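Local coordinates for protein uncharacterized esterase YxiM (Bacillus subtilis, PDB 2O14) that is an uncharacterised member of the GDSL family and probably acts as an esterase, with a galactose-binding-like domain ahead of its hydrolase domain, at residues 214-219 with 255-260. Residues are numbered along the deposited sequence; the frame is centred on the assembly and turned at random.
Sequences GFRNDG and KEVMRD
R216 reaches from helix 212-217 to D260 on helix 251-266 and forms a salt bridge at the protein surface. One carboxylate oxygen takes the whole grip: OD2 of D260 accepts from NE of R216 at 2.5 Å, shorter than expected and of doubtful length, and from NH2 of R216 at 2.7 Å. The fork is therefore two donors on a single acceptor, not a bidentate pairing of two oxygens, and OD1 of D260 stays 4.0 Å from NH2 of R216. OD2 sits at the guanidinium edge, near its plane, yet NH2 meets it from above the carboxylate, 49° out of that plane. Q264, one turn further along helix 251-266, gives the same oxygen another hydrogen bond from its NE2. Both helices belong to the SGNH/GDSL hydrolase domain, built round a parallel five-stranded sheet; F215 and the selenomethionine M258 rest on its strand 233-237. Apolar contact comes from V257, whose CG1 touches CD of R216 at 3.6 Å and lies 3.9 Å from CB of R216. The arginine chain runs extended from CG to NE, with CG opposite the backbone N (chi1 177°), which brings NE past V257 to D260; the turn at the last torsion (chi4 -76°) sets both NE and NH2 facing OD2. On the other flank of helix 251-266, K255 and R259 form salt bridges with E307, and R259 also with E308.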
# COMPACT_ATOMS: atom_id res chain seq x y z
N GLY A 214 -2.00 13.94 -6.01
CA GLY A 214 -1.08 13.50 -4.97
C GLY A 214 -0.48 12.13 -5.23
O GLY A 214 0.72 11.93 -5.05
N PHE A 215 -1.30 11.18 -5.64
CA PHE A 215 -0.81 9.84 -5.91
C PHE A 215 0.26 9.91 -6.98
O PHE A 215 1.28 9.23 -6.91
CB PHE A 215 -1.97 8.94 -6.37
CG PHE A 215 -1.65 7.48 -6.35
CD1 PHE A 215 -0.94 6.88 -7.39
CD2 PHE A 215 -2.01 6.69 -5.25
CE1 PHE A 215 -0.59 5.53 -7.33
CE2 PHE A 215 -1.66 5.35 -5.18
CZ PHE A 215 -0.95 4.76 -6.22
N ARG A 216 0.04 10.77 -7.97
CA ARG A 216 0.98 10.93 -9.07
C ARG A 216 2.29 11.62 -8.68
O ARG A 216 3.38 11.12 -8.95
CB ARG A 216 0.35 11.72 -10.21
CG ARG A 216 1.29 12.00 -11.36
CD ARG A 216 0.60 12.78 -12.46
NE ARG A 216 1.43 12.92 -13.65
CZ ARG A 216 2.45 13.77 -13.76
NH1 ARG A 216 2.78 14.57 -12.75
NH2 ARG A 216 3.16 13.81 -14.89
N ASN A 217 2.15 12.77 -8.04
CA ASN A 217 3.31 13.59 -7.69
C ASN A 217 4.08 13.37 -6.39
O ASN A 217 5.26 13.70 -6.32
CB ASN A 217 2.89 15.06 -7.74
CG ASN A 217 2.28 15.43 -9.08
OD1 ASN A 217 1.60 16.45 -9.20
ND2 ASN A 217 2.52 14.61 -10.09
N ASP A 218 3.44 12.80 -5.37
CA ASP A 218 4.14 12.66 -4.10
C ASP A 218 4.79 11.33 -3.71
O ASP A 218 5.02 11.08 -2.53
CB ASP A 218 3.24 13.18 -2.97
CG ASP A 218 2.88 14.66 -3.15
OD1 ASP A 218 3.79 15.44 -3.49
OD2 ASP A 218 1.71 15.05 -2.95
N GLY A 219 5.11 10.48 -4.69
CA GLY A 219 5.79 9.23 -4.37
C GLY A 219 5.12 7.90 -4.65
O GLY A 219 5.80 6.93 -5.02
N LYS A 255 -9.16 14.06 -14.70
CA LYS A 255 -9.09 13.24 -15.91
C LYS A 255 -7.71 13.30 -16.57
O LYS A 255 -7.20 12.28 -17.03
CB LYS A 255 -10.18 13.71 -16.88
CG LYS A 255 -10.47 12.80 -18.05
CD LYS A 255 -11.69 13.31 -18.81
CE LYS A 255 -11.90 12.56 -20.12
NZ LYS A 255 -12.02 11.10 -19.91
N GLU A 256 -7.11 14.49 -16.60
CA GLU A 256 -5.79 14.68 -17.20
C GLU A 256 -4.68 13.94 -16.45
O GLU A 256 -3.84 13.28 -17.05
CB GLU A 256 -5.42 16.16 -17.22
CG GLU A 256 -6.29 17.06 -18.07
CD GLU A 256 -5.94 18.53 -17.87
OE1 GLU A 256 -4.73 18.87 -17.96
OE2 GLU A 256 -6.86 19.34 -17.62
N VAL A 257 -4.68 14.09 -15.13
CA VAL A 257 -3.70 13.45 -14.27
C VAL A 257 -3.83 11.94 -14.36
O VAL A 257 -2.83 11.22 -14.47
CB VAL A 257 -3.88 13.87 -12.80
CG1 VAL A 257 -2.95 13.06 -11.90
CG2 VAL A 257 -3.60 15.36 -12.65
N MSE A 258 -5.07 11.47 -14.29
CA MSE A 258 -5.37 10.05 -14.37
C MSE A 258 -4.86 9.49 -15.70
O MSE A 258 -4.26 8.42 -15.74
CB MSE A 258 -6.87 9.82 -14.25
CG MSE A 258 -7.43 10.10 -12.87
SE MSE A 258 -7.07 8.65 -11.62
CE MSE A 258 -8.47 7.44 -12.21
N ARG A 259 -5.11 10.23 -16.78
CA ARG A 259 -4.68 9.82 -18.11
C ARG A 259 -3.17 9.62 -18.17
O ARG A 259 -2.68 8.63 -18.71
CB ARG A 259 -5.09 10.87 -19.15
CG ARG A 259 -4.82 10.48 -20.59
CD ARG A 259 -5.03 11.66 -21.52
NE ARG A 259 -6.33 12.28 -21.35
CZ ARG A 259 -7.49 11.73 -21.71
NH1 ARG A 259 -7.50 10.53 -22.28
NH2 ARG A 259 -8.63 12.37 -21.50
N ASP A 260 -2.44 10.57 -17.60
CA ASP A 260 -0.99 10.53 -17.58
C ASP A 260 -0.46 9.30 -16.84
O ASP A 260 0.44 8.62 -17.33
CB ASP A 260 -0.43 11.79 -16.93
CG ASP A 260 1.08 11.83 -16.95
OD1 ASP A 260 1.66 11.91 -18.06
OD2 ASP A 260 1.68 11.78 -15.86